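Local coordinates for iota-carrageenase (Alteromonas sp., PDB 1H80), which hydrolyses the 1,4-beta linkages within iota-carrageenan, a sulfated galactan of red algal cell walls, with inversion of anomeric configuration, at residues 21-26 with 57-62; 44-49 with 71-76; 215-220 with 249-254; 258-263 with 348-353. One frame throughout, in Å; residues are numbered along the deposited sequence.

Contact 1 (21-26 with 57-62); sequences NYDLVD and TLLIPN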
loop_
_atom_site.group_PDB
_atom_site.type_symbol
_atom_site.label_atom_id
_atom_site.label_comp_id
_atom_site.label_asym_id
_atom_site.label_seq_id
_atom_site.Cartn_x
_atom_site.Cartn_y
_atom_site.Cartn_z
ATOM N N ASN A 21 28.442 -7.454 -14.981
ATOM C CA ASN A 21 28.262 -6.388 -13.999
ATOM C C ASN A 21 28.456 -5.117 -14.828
ATOM O O ASN A 21 29.565 -4.841 -15.302
ATOM C CB ASN A 21 29.327 -6.431 -12.889
ATOM C CG ASN A 21 28.964 -7.363 -11.734
ATOM O OD1 ASN A 21 29.581 -7.299 -10.667
ATOM N ND2 ASN A 21 27.980 -8.228 -11.939
ATOM N N TYR A 22 27.380 -4.361 -15.027
ATOM C CA TYR A 22 27.446 -3.127 -15.807
ATOM C C TYR A 22 27.153 -1.904 -14.956
ATOM O O TYR A 22 26.554 -2.006 -13.887
ATOM C CB TYR A 22 26.433 -3.142 -16.956
ATOM C CG TYR A 22 26.670 -4.164 -18.038
ATOM C CD1 TYR A 22 27.956 -4.444 -18.501
ATOM C CD2 TYR A 22 25.594 -4.806 -18.650
ATOM C CE1 TYR A 22 28.160 -5.340 -19.555
ATOM C CE2 TYR A 22 25.787 -5.695 -19.701
ATOM C CZ TYR A 22 27.068 -5.956 -20.148
ATOM O OH TYR A 22 27.252 -6.826 -21.199
ATOM N N ASP A 23 27.578 -0.745 -15.448
ATOM C CA ASP A 23 27.347 0.527 -14.779
ATOM C C ASP A 23 26.463 1.324 -15.739
ATOM O O ASP A 23 26.772 1.444 -16.923
ATOM C CB ASP A 23 28.677 1.245 -14.533
ATOM C CG ASP A 23 28.505 2.579 -13.830
ATOM O OD1 ASP A 23 27.944 3.512 -14.444
ATOM O OD2 ASP A 23 28.934 2.694 -12.660
ATOM N N LEU A 24 25.354 1.848 -15.233
ATOM C CA LEU A 24 24.412 2.587 -16.064
ATOM C C LEU A 24 25.032 3.755 -16.815
ATOM O O LEU A 24 24.710 3.996 -17.982
ATOM C CB LEU A 24 23.253 3.102 -15.209
ATOM C CG LEU A 24 22.193 3.874 -15.999
ATOM C CD1 LEU A 24 21.537 2.956 -17.021
ATOM C CD2 LEU A 24 21.162 4.428 -15.037
ATOM N N VAL A 25 25.916 4.481 -16.148
ATOM C CA VAL A 25 26.552 5.634 -16.767
ATOM C C VAL A 25 27.712 5.266 -17.682
ATOM O O VAL A 25 27.741 5.650 -18.852
ATOM C CB VAL A 25 27.058 6.622 -15.696
ATOM C CG1 VAL A 25 27.853 7.744 -16.351
ATOM C CG2 VAL A 25 25.876 7.197 -14.927
ATOM N N ASP A 26 28.655 4.487 -17.179
ATOM C CA ASP A 26 29.886 4.138 -17.902
ATOM C C ASP A 26 29.557 3.206 -19.073
ATOM O O ASP A 26 30.215 3.331 -20.144
ATOM C CB ASP A 26 30.864 3.435 -16.959
ATOM N N THR A 57 24.267 -7.869 -12.848
ATOM C CA THR A 57 23.945 -6.745 -11.992
ATOM C C THR A 57 24.170 -5.433 -12.717
ATOM O O THR A 57 25.096 -5.301 -13.514
ATOM C CB THR A 57 24.818 -6.767 -10.713
ATOM O OG1 THR A 57 24.534 -7.958 -9.967
ATOM C CG2 THR A 57 24.538 -5.548 -9.838
ATOM N N LEU A 58 23.295 -4.474 -12.452
ATOM C CA LEU A 58 23.424 -3.151 -13.032
ATOM C C LEU A 58 23.581 -2.187 -11.872
ATOM O O LEU A 58 22.761 -2.170 -10.953
ATOM C CB LEU A 58 22.175 -2.770 -13.827
ATOM C CG LEU A 58 22.221 -1.333 -14.351
ATOM C CD1 LEU A 58 23.340 -1.198 -15.379
ATOM C CD2 LEU A 58 20.881 -0.966 -14.972
ATOM N N LEU A 59 24.644 -1.396 -11.900
ATOM C CA LEU A 59 24.855 -0.423 -10.848
ATOM C C LEU A 59 24.392 0.933 -11.345
ATOM O O LEU A 59 24.763 1.346 -12.439
ATOM C CB LEU A 59 26.338 -0.321 -10.477
ATOM C CG LEU A 59 26.652 0.694 -9.370
ATOM C CD1 LEU A 59 26.045 0.227 -8.048
ATOM C CD2 LEU A 59 28.152 0.850 -9.224
ATOM N N ILE A 60 23.550 1.594 -10.560
ATOM C CA ILE A 60 23.101 2.940 -10.887
ATOM C C ILE A 60 23.935 3.772 -9.921
ATOM O O ILE A 60 23.667 3.807 -8.720
ATOM C CB ILE A 60 21.604 3.141 -10.607
ATOM C CG1 ILE A 60 20.788 2.251 -11.545
ATOM C CG2 ILE A 60 21.228 4.604 -10.811
ATOM C CD1 ILE A 60 19.285 2.441 -11.423
ATOM N N PRO A 61 24.979 4.436 -10.435
ATOM C CA PRO A 61 25.880 5.260 -9.632
ATOM C C PRO A 61 25.299 6.581 -9.174
ATOM O O PRO A 61 24.322 7.070 -9.736
ATOM C CB PRO A 61 27.077 5.443 -10.556
ATOM C CG PRO A 61 26.421 5.575 -11.884
ATOM C CD PRO A 61 25.348 4.495 -11.861
ATOM N N ASN A 62 25.917 7.157 -8.152
ATOM C CA ASN A 62 25.451 8.420 -7.608
ATOM C C ASN A 62 25.183 9.464 -8.677
ATOM O O ASN A 62 25.976 9.659 -9.598
ATOM C CB ASN A 62 26.449 8.950 -6.581
ATOM C CG ASN A 62 26.427 8.147 -5.305
ATOM O OD1 ASN A 62 25.370 7.678 -4.885
ATOM N ND2 ASN A 62 27.583 7.990 -4.672
#
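Between Y22 and L24 on one side and T57 and L59 on the other, two short parallel strands run 4.7 Å apart at 24°, joined by Y22 N to T57 O, L59 N to Y22 O and L24 N to L59 O, all nearly straight. The register pairs N21 with T57, Y22 with L58 and D23 with L59. On the face shared by Y22 and L58, the leucine does the reaching: its CG is anti to the backbone N (chi1 175°), and CD1 lies 4.0 Å from Y22 CB while also closing on the L24 backbone N. L24 continues this apolar side, its CD2 resting 4.1 Å from I60 CG1 with the two chains side by side.

This is the start of the right-handed parallel beta-helix of the enzyme: strand 20-23 pairs with strand 56-60, and helix 39-50 packs against L58 and Y22. The first strand passes straight into a short, weakly bonded helix, for which D23 is the N-cap. Its OD1 accepts from D26 N at 3.0 Å, the donor standing 39° above the carboxylate plane, and more weakly from V25 N. The same OD1 lies 3.6 Å from P61 CG, so the capping carboxylate sits against the proline ring. V25 CG2 presses on that CG too, at 3.5 Å, tighter than usual for two carbons.

Contact 2 (44-49 with 71-76); sequences RAINAI and QMKSNV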
loop_
_atom_site.group_PDB
_atom_site.type_symbol
_atom_site.label_atom_id
_atom_site.label_comp_id
_atom_site.label_asym_id
_atom_site.label_seq_id
_atom_site.Cartn_x
_atom_site.Cartn_y
_atom_site.Cartn_z
ATOM N N ARG A 44 18.064 -0.011 -22.134
ATOM C CA ARG A 44 19.086 -0.718 -22.898
ATOM C C ARG A 44 19.933 -1.584 -21.968
ATOM O O ARG A 44 20.305 -2.700 -22.323
ATOM C CB ARG A 44 19.986 0.263 -23.652
ATOM C CG ARG A 44 19.330 0.845 -24.895
ATOM C CD ARG A 44 20.298 1.670 -25.732
ATOM N NE ARG A 44 20.619 2.955 -25.123
ATOM C CZ ARG A 44 21.796 3.262 -24.589
ATOM N NH1 ARG A 44 22.782 2.374 -24.583
ATOM N NH2 ARG A 44 21.986 4.463 -24.061
ATOM N N ALA A 45 20.231 -1.065 -20.781
ATOM C CA ALA A 45 21.033 -1.808 -19.810
ATOM C C ALA A 45 20.291 -3.066 -19.381
ATOM O O ALA A 45 20.847 -4.164 -19.372
ATOM C CB ALA A 45 21.329 -0.936 -18.598
ATOM N N ILE A 46 19.027 -2.893 -19.012
ATOM C CA ILE A 46 18.195 -4.011 -18.593
ATOM C C ILE A 46 18.104 -5.059 -19.699
ATOM O O ILE A 46 18.277 -6.250 -19.456
ATOM C CB ILE A 46 16.781 -3.512 -18.226
ATOM C CG1 ILE A 46 16.853 -2.715 -16.925
ATOM C CG2 ILE A 46 15.812 -4.678 -18.108
ATOM C CD1 ILE A 46 15.593 -1.934 -16.627
ATOM N N ASN A 47 17.839 -4.616 -20.922
ATOM C CA ASN A 47 17.724 -5.546 -22.034
ATOM C C ASN A 47 19.021 -6.316 -22.264
ATOM O O ASN A 47 19.001 -7.528 -22.480
ATOM C CB ASN A 47 17.336 -4.801 -23.312
ATOM C CG ASN A 47 15.938 -4.211 -23.245
ATOM O OD1 ASN A 47 15.153 -4.538 -22.357
ATOM N ND2 ASN A 47 15.620 -3.342 -24.199
ATOM N N ALA A 48 20.144 -5.608 -22.212
ATOM C CA ALA A 48 21.447 -6.228 -22.424
ATOM C C ALA A 48 21.734 -7.290 -21.372
ATOM O O ALA A 48 22.202 -8.382 -21.689
ATOM C CB ALA A 48 22.535 -5.171 -22.399
ATOM N N ILE A 49 21.438 -6.973 -20.120
ATOM C CA ILE A 49 21.689 -7.919 -19.040
ATOM C C ILE A 49 20.773 -9.134 -19.126
ATOM O O ILE A 49 21.218 -10.267 -18.946
ATOM C CB ILE A 49 21.520 -7.239 -17.662
ATOM C CG1 ILE A 49 22.581 -6.149 -17.500
ATOM C CG2 ILE A 49 21.618 -8.282 -16.543
ATOM C CD1 ILE A 49 22.414 -5.310 -16.257
ATOM N N GLN A 71 10.700 -1.108 -18.293
ATOM C CA GLN A 71 10.227 -2.486 -18.295
ATOM C C GLN A 71 11.324 -3.395 -17.766
ATOM O O GLN A 71 12.328 -3.619 -18.433
ATOM C CB GLN A 71 9.847 -2.919 -19.712
ATOM C CG GLN A 71 8.814 -2.022 -20.376
ATOM C CD GLN A 71 7.496 -1.997 -19.633
ATOM O OE1 GLN A 71 6.817 -3.018 -19.517
ATOM N NE2 GLN A 71 7.125 -0.828 -19.123
ATOM N N MET A 72 11.134 -3.918 -16.562
ATOM C CA MET A 72 12.132 -4.804 -15.984
ATOM C C MET A 72 12.096 -6.151 -16.688
ATOM O O MET A 72 11.090 -6.523 -17.293
ATOM C CB MET A 72 11.876 -4.963 -14.488
ATOM C CG MET A 72 12.041 -3.656 -13.719
ATOM S SD MET A 72 13.701 -2.953 -13.917
ATOM C CE MET A 72 13.469 -1.284 -13.302
ATOM N N LYS A 73 13.206 -6.877 -16.618
ATOM C CA LYS A 73 13.304 -8.176 -17.260
ATOM C C LYS A 73 13.997 -9.193 -16.369
ATOM O O LYS A 73 14.653 -8.835 -15.390
ATOM C CB LYS A 73 14.053 -8.050 -18.588
ATOM C CG LYS A 73 13.248 -7.343 -19.668
ATOM C CD LYS A 73 13.972 -7.357 -21.005
ATOM C CE LYS A 73 13.047 -6.938 -22.134
ATOM N NZ LYS A 73 12.394 -5.636 -21.857
ATOM N N SER A 74 13.847 -10.461 -16.728
ATOM C CA SER A 74 14.420 -11.561 -15.970
ATOM C C SER A 74 15.927 -11.523 -15.787
ATOM O O SER A 74 16.673 -11.096 -16.670
ATOM C CB SER A 74 14.054 -12.894 -16.620
ATOM O OG SER A 74 12.655 -13.075 -16.651
ATOM N N ASN A 75 16.348 -11.996 -14.620
ATOM C CA ASN A 75 17.745 -12.097 -14.249
ATOM C C ASN A 75 18.513 -10.789 -14.238
ATOM O O ASN A 75 19.717 -10.762 -14.483
ATOM C CB ASN A 75 18.426 -13.122 -15.155
ATOM C CG ASN A 75 17.774 -14.486 -15.054
ATOM O OD1 ASN A 75 17.657 -15.050 -13.962
ATOM N ND2 ASN A 75 17.339 -15.022 -16.187
ATOM N N VAL A 76 17.803 -9.708 -13.943
ATOM C CA VAL A 76 18.411 -8.393 -13.854
ATOM C C VAL A 76 18.384 -8.002 -12.387
ATOM O O VAL A 76 17.343 -8.061 -11.734
ATOM C CB VAL A 76 17.637 -7.350 -14.680
ATOM C CG1 VAL A 76 18.234 -5.973 -14.466
ATOM C CG2 VAL A 76 17.701 -7.721 -16.156
#
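I46 and K73 meet along the flank of the helix, with the isoleucine dividing its two branches between different partners. Its CG2, anti to the backbone N, lies 3.7 Å from both Q71 O and K73 N and 3.8 Å from K73 CB. The other branch reaches M72 instead: CD1 is 3.5 Å from M72 SD, the two chains crossing at a slant, and the methionine's bend at chi2 (-58°) places SD against that methyl. One turn further on, I49 and V76 cross at about a right angle, I49 CG2 touching V76 CG2 at 4.0 Å and also facing N75 O. V76 CG2 also lies 3.7 Å from I46 O.

Helix 39-50 thus packs on the segment linking strand 64-71 to strand 76-80, where a type II beta turn runs from K73 to V76; A45 and I49 of the helix also touch L58 of strand 56-60. The packing is consistent with a helix closing one end of the parallel beta-helix.

The polar link lies at N47. K73 is extended as far as CE and then bends at chi4 (53°), bringing NZ to 3.0 Å from N47 OD1. The donor is tilted 29° from the amide plane, and K73 CD and CE also run close by that oxygen. OD1 accepts a second hydrogen bond from Q43 NE2. An alanine in place of K73 would probably leave N47 OD1 with one donor fewer and strip the aliphatic cover that CG gives I46 CG2.

Contact 3 (215-220 with 249-254); sequences LRMETD and VMFGPH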
loop_
_atom_site.group_PDB
_atom_site.type_symbol
_atom_site.label_atom_id
_atom_site.label_comp_id
_atom_site.label_asym_id
_atom_site.label_seq_id
_atom_site.Cartn_x
_atom_site.Cartn_y
_atom_site.Cartn_z
ATOM N N LEU A 215 0.770 -0.739 4.592
ATOM C CA LEU A 215 0.486 -2.015 3.947
ATOM C C LEU A 215 -1.021 -2.106 3.781
ATOM O O LEU A 215 -1.741 -2.536 4.682
ATOM C CB LEU A 215 1.003 -3.173 4.798
ATOM C CG LEU A 215 0.771 -4.569 4.214
ATOM C CD1 LEU A 215 1.348 -4.663 2.794
ATOM C CD2 LEU A 215 1.419 -5.595 5.125
ATOM N N ARG A 216 -1.483 -1.687 2.612
ATOM C CA ARG A 216 -2.899 -1.657 2.299
ATOM C C ARG A 216 -3.335 -2.910 1.554
ATOM O O ARG A 216 -3.218 -2.995 0.333
ATOM C CB ARG A 216 -3.185 -0.413 1.460
ATOM C CG ARG A 216 -4.648 -0.160 1.164
ATOM C CD ARG A 216 -4.774 0.969 0.154
ATOM N NE ARG A 216 -4.446 2.275 0.723
ATOM C CZ ARG A 216 -5.322 3.041 1.368
ATOM N NH1 ARG A 216 -6.572 2.628 1.519
ATOM N NH2 ARG A 216 -4.952 4.216 1.859
ATOM N N MET A 217 -3.834 -3.888 2.298
ATOM C CA MET A 217 -4.281 -5.122 1.682
ATOM C C MET A 217 -5.749 -4.964 1.341
ATOM O O MET A 217 -6.627 -5.608 1.915
ATOM C CB MET A 217 -4.020 -6.290 2.622
ATOM C CG MET A 217 -2.518 -6.517 2.788
ATOM S SD MET A 217 -2.065 -7.705 4.029
ATOM C CE MET A 217 -2.236 -6.689 5.520
ATOM N N GLU A 218 -5.982 -4.060 0.398
ATOM C CA GLU A 218 -7.313 -3.737 -0.092
ATOM C C GLU A 218 -7.363 -4.274 -1.516
ATOM O O GLU A 218 -6.940 -3.618 -2.471
ATOM C CB GLU A 218 -7.513 -2.218 -0.050
ATOM C CG GLU A 218 -8.850 -1.731 -0.569
ATOM C CD GLU A 218 -9.189 -0.335 -0.071
ATOM O OE1 GLU A 218 -8.268 0.505 0.029
ATOM O OE2 GLU A 218 -10.379 -0.079 0.216
ATOM N N THR A 219 -7.868 -5.495 -1.633
ATOM C CA THR A 219 -7.952 -6.202 -2.903
ATOM C C THR A 219 -9.197 -5.828 -3.699
ATOM O O THR A 219 -10.171 -6.577 -3.716
ATOM C CB THR A 219 -7.935 -7.711 -2.632
ATOM O OG1 THR A 219 -9.005 -8.047 -1.737
ATOM C CG2 THR A 219 -6.627 -8.102 -1.966
ATOM N N ASP A 220 -9.152 -4.687 -4.384
ATOM C CA ASP A 220 -10.323 -4.225 -5.128
ATOM C C ASP A 220 -10.169 -3.923 -6.616
ATOM O O ASP A 220 -10.961 -3.159 -7.173
ATOM C CB ASP A 220 -10.919 -2.995 -4.435
ATOM C CG ASP A 220 -9.963 -1.813 -4.404
ATOM O OD1 ASP A 220 -8.887 -1.889 -5.033
ATOM O OD2 ASP A 220 -10.295 -0.799 -3.753
ATOM N N VAL A 249 -1.356 -1.092 8.964
ATOM C CA VAL A 249 -1.822 -2.280 8.272
ATOM C C VAL A 249 -3.332 -2.246 8.143
ATOM O O VAL A 249 -4.039 -1.983 9.111
ATOM C CB VAL A 249 -1.423 -3.547 9.043
ATOM C CG1 VAL A 249 -1.979 -4.774 8.339
ATOM C CG2 VAL A 249 0.093 -3.634 9.151
ATOM N N MET A 250 -3.829 -2.516 6.944
ATOM C CA MET A 250 -5.264 -2.512 6.724
ATOM C C MET A 250 -5.721 -3.680 5.868
ATOM O O MET A 250 -5.067 -4.043 4.890
ATOM C CB MET A 250 -5.689 -1.188 6.086
ATOM C CG MET A 250 -7.154 -1.125 5.703
ATOM S SD MET A 250 -7.410 -1.651 4.002
ATOM C CE MET A 250 -7.792 -0.063 3.252
ATOM N N PHE A 251 -6.843 -4.277 6.261
ATOM C CA PHE A 251 -7.417 -5.398 5.534
ATOM C C PHE A 251 -8.765 -4.938 5.000
ATOM O O PHE A 251 -9.616 -4.474 5.760
ATOM C CB PHE A 251 -7.634 -6.606 6.449
ATOM C CG PHE A 251 -6.370 -7.168 7.027
ATOM C CD1 PHE A 251 -5.821 -6.635 8.190
ATOM C CD2 PHE A 251 -5.724 -8.230 6.404
ATOM C CE1 PHE A 251 -4.648 -7.151 8.727
ATOM C CE2 PHE A 251 -4.549 -8.753 6.932
ATOM C CZ PHE A 251 -4.010 -8.214 8.095
ATOM N N GLY A 252 -8.946 -5.053 3.690
ATOM C CA GLY A 252 -10.195 -4.659 3.063
ATOM C C GLY A 252 -10.333 -5.550 1.846
ATOM O O GLY A 252 -9.910 -5.174 0.757
ATOM N N PRO A 253 -10.941 -6.734 2.000
ATOM C CA PRO A 253 -11.106 -7.673 0.889
ATOM C C PRO A 253 -12.105 -7.307 -0.196
ATOM O O PRO A 253 -12.071 -7.881 -1.285
ATOM C CB PRO A 253 -11.482 -8.963 1.602
ATOM C CG PRO A 253 -12.355 -8.458 2.714
ATOM C CD PRO A 253 -11.587 -7.247 3.224
ATOM N N HIS A 254 -12.979 -6.345 0.083
ATOM C CA HIS A 254 -13.991 -5.959 -0.888
ATOM C C HIS A 254 -14.766 -7.206 -1.315
ATOM O O HIS A 254 -15.453 -7.810 -0.497
ATOM C CB HIS A 254 -13.350 -5.267 -2.095
ATOM C CG HIS A 254 -12.945 -3.851 -1.826
ATOM N ND1 HIS A 254 -13.582 -2.772 -2.400
ATOM C CD2 HIS A 254 -11.991 -3.335 -1.015
ATOM C CE1 HIS A 254 -13.040 -1.653 -1.955
ATOM N NE2 HIS A 254 -12.071 -1.967 -1.112
#
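E218 and H254 form a very straight bond across the strands, NE2 to OE2 at 2.9 Å with an N-H...O angle of 178°. The carboxylate oxygen lies in the plane of the imidazole, while the donor meets it on the anti side, somewhat out of the carboxylate plane; the carboxylate and ring planes are 53° apart. The other oxygen, OE1, takes a salt bridge from R216 NH1 at 3.1 Å, near the guanidinium plane, so each oxygen of the carboxylate has its own donor. R216 NH2 is held separately, donating to Y191 O. The extended chain of E218 carries its carboxylate out to H254 NE2. A glutamine here would probably lose the salt bridge to R216 and leave H254 NE2 or R216 NH1 facing an amide nitrogen.

One face of the imidazole is taken by D220, whose CB stands over the ring centre at 3.3 Å.

The backbones beneath are nearly parallel neighbours at successive coils of the right-handed beta-helix, and both chains turn a corner just before, at L215 and V249. M250 N to L215 O, M217 N to M250 O and G252 N to M217 O tie them. On the face opposite E218, M217 lies alongside F251 and bends at chi3 (-80°), setting CE over the ring, toward its rim, 3.7 Å from the centroid in a CH-pi contact. That methyl also presses V249 CG1 at 3.4 Å, a tight fit. T219 OG1 is weakly bonded to P253 O.

Contact 4 (258-263 with 348-353); sequences NGDVQV and FGTVKV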
loop_
_atom_site.group_PDB
_atom_site.type_symbol
_atom_site.label_atom_id
_atom_site.label_comp_id
_atom_site.label_asym_id
_atom_site.label_seq_id
_atom_site.Cartn_x
_atom_site.Cartn_y
_atom_site.Cartn_z
ATOM N N ASN A 258 -9.596 -13.879 -0.041
ATOM C CA ASN A 258 -8.154 -13.977 0.137
ATOM C C ASN A 258 -7.780 -15.087 1.103
ATOM O O ASN A 258 -8.641 -15.665 1.766
ATOM C CB ASN A 258 -7.612 -12.644 0.655
ATOM C CG ASN A 258 -7.867 -11.503 -0.305
ATOM O OD1 ASN A 258 -7.196 -11.372 -1.327
ATOM N ND2 ASN A 258 -8.856 -10.676 0.014
ATOM N N GLY A 259 -6.481 -15.368 1.178
ATOM C CA GLY A 259 -5.982 -16.409 2.050
ATOM C C GLY A 259 -5.428 -15.937 3.380
ATOM O O GLY A 259 -5.906 -14.958 3.962
ATOM N N ASP A 260 -4.400 -16.635 3.853
ATOM C CA ASP A 260 -3.790 -16.332 5.138
ATOM C C ASP A 260 -2.769 -15.210 5.106
ATOM O O ASP A 260 -2.039 -15.034 4.126
ATOM C CB ASP A 260 -3.130 -17.585 5.717
ATOM C CG ASP A 260 -4.072 -18.774 5.774
ATOM O OD1 ASP A 260 -5.304 -18.566 5.765
ATOM O OD2 ASP A 260 -3.576 -19.919 5.837
ATOM N N VAL A 261 -2.723 -14.460 6.202
ATOM C CA VAL A 261 -1.792 -13.353 6.348
ATOM C C VAL A 261 -1.309 -13.308 7.786
ATOM O O VAL A 261 -2.100 -13.432 8.717
ATOM C CB VAL A 261 -2.464 -11.986 6.040
ATOM C CG1 VAL A 261 -1.450 -10.854 6.213
ATOM C CG2 VAL A 261 -3.029 -11.983 4.631
ATOM N N GLN A 262 -0.003 -13.156 7.967
ATOM C CA GLN A 262 0.550 -13.043 9.304
ATOM C C GLN A 262 1.359 -11.765 9.363
ATOM O O GLN A 262 2.214 -11.519 8.512
ATOM C CB GLN A 262 1.454 -14.221 9.653
ATOM C CG GLN A 262 2.138 -14.025 10.998
ATOM C CD GLN A 262 2.998 -15.199 11.392
ATOM O OE1 GLN A 262 2.490 -16.247 11.791
ATOM N NE2 GLN A 262 4.312 -15.035 11.274
ATOM N N VAL A 263 1.080 -10.951 10.371
ATOM C CA VAL A 263 1.787 -9.696 10.544
ATOM C C VAL A 263 2.360 -9.639 11.948
ATOM O O VAL A 263 1.688 -9.992 12.918
ATOM C CB VAL A 263 0.849 -8.483 10.355
ATOM C CG1 VAL A 263 1.651 -7.197 10.431
ATOM C CG2 VAL A 263 0.130 -8.576 9.023
ATOM N N PHE A 348 -10.744 -12.906 4.287
ATOM C CA PHE A 348 -9.363 -13.326 4.435
ATOM C C PHE A 348 -9.425 -14.642 5.187
ATOM O O PHE A 348 -10.411 -14.927 5.870
ATOM C CB PHE A 348 -8.539 -12.310 5.227
ATOM C CG PHE A 348 -8.079 -11.140 4.412
ATOM C CD1 PHE A 348 -8.877 -10.011 4.270
ATOM C CD2 PHE A 348 -6.845 -11.177 3.763
ATOM C CE1 PHE A 348 -8.458 -8.931 3.492
ATOM C CE2 PHE A 348 -6.414 -10.107 2.984
ATOM C CZ PHE A 348 -7.223 -8.979 2.846
ATOM N N GLY A 349 -8.384 -15.451 5.048
ATOM C CA GLY A 349 -8.355 -16.729 5.732
ATOM C C GLY A 349 -7.917 -16.541 7.165
ATOM O O GLY A 349 -8.514 -15.763 7.913
ATOM N N THR A 350 -6.871 -17.256 7.556
ATOM C CA THR A 350 -6.352 -17.146 8.906
ATOM C C THR A 350 -5.465 -15.913 8.956
ATOM O O THR A 350 -4.433 -15.859 8.290
ATOM C CB THR A 350 -5.533 -18.389 9.279
ATOM O OG1 THR A 350 -6.381 -19.543 9.220
ATOM C CG2 THR A 350 -4.954 -18.256 10.685
ATOM N N VAL A 351 -5.889 -14.918 9.728
ATOM C CA VAL A 351 -5.133 -13.682 9.865
ATOM C C VAL A 351 -4.772 -13.443 11.319
ATOM O O VAL A 351 -5.642 -13.414 12.191
ATOM C CB VAL A 351 -5.939 -12.463 9.367
ATOM C CG1 VAL A 351 -5.149 -11.182 9.616
ATOM C CG2 VAL A 351 -6.254 -12.616 7.887
ATOM N N LYS A 352 -3.480 -13.279 11.576
ATOM C CA LYS A 352 -2.996 -13.019 12.920
ATOM C C LYS A 352 -2.007 -11.872 12.868
ATOM O O LYS A 352 -1.128 -11.837 12.007
ATOM C CB LYS A 352 -2.323 -14.259 13.505
ATOM C CG LYS A 352 -3.272 -15.423 13.697
ATOM C CD LYS A 352 -2.582 -16.593 14.368
ATOM C CE LYS A 352 -3.513 -17.791 14.453
ATOM N NZ LYS A 352 -2.852 -18.963 15.091
ATOM N N VAL A 353 -2.181 -10.927 13.782
ATOM C CA VAL A 353 -1.314 -9.761 13.880
ATOM C C VAL A 353 -0.753 -9.743 15.297
ATOM O O VAL A 353 -1.502 -9.583 16.263
ATOM C CB VAL A 353 -2.107 -8.463 13.629
ATOM C CG1 VAL A 353 -1.174 -7.263 13.678
ATOM C CG2 VAL A 353 -2.817 -8.544 12.283
#
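N258 lies side by side with F348, and its atoms can be followed over the ring. CB stands over one face, 3.9 Å from the centroid and nearest CD2; CG moves on to CE2, and ND2 ends 3.7 Å from CZ, above the plane toward the rim. The amide and ring planes are 23° apart, with CG placed beside the backbone N (chi1 -61°). Beyond the ring the amide is held by others: OD1 accepts from I232 N, while ND2 donates to S347 O.

Past G259 and G349 the two chains settle into nearly parallel strands, 261-263 with 351-353, in consecutive coils of the right-handed beta-helix. V261 N to T350 O, K352 N to V261 O and V263 N to K352 O join them. V261 and V263 face the same side as V351 and V353, V263 CB meeting V353 CG1 at 4.1 Å.

Ahead of that regular pairing, G349 N bonds G259 O at 2.8 Å, and D260 adds a side-chain bond. Its OD1 accepts from T350 N at 2.7 Å, the donor standing 43° above the carboxylate plane, and G349 CA lies close against the same oxygen at 3.6 Å.

The entry into the coil is therefore held by one backbone bond and one side-chain bond together; with the N258 amide laid over the F348 ring, this probably fixes how the two chains enter their strands.

Contacts 1 and 2 adjoin at the N-terminal end of the beta-helix, their centres 12 Å apart and their segments alternating along the chain: I49 CG1 meets Y22 CD2 at 3.5 Å, and L58 touches both I49 and A45. Contacts 3 and 4 form a second pair, centres 11 Å apart, joined where N258 ND2 lies 3.2 Å from T219 OG1, a probable hydrogen bond, and where F251 CZ packs on V351 CG1. The pairs are well separated, with contact 1 about 36 Å from contact 3, centre to centre. A sodium ion lies about 5 Å from the side chain of P61 in contact 1; the side chain of R216 in contact 3 is about 10 Å from a sodium ion.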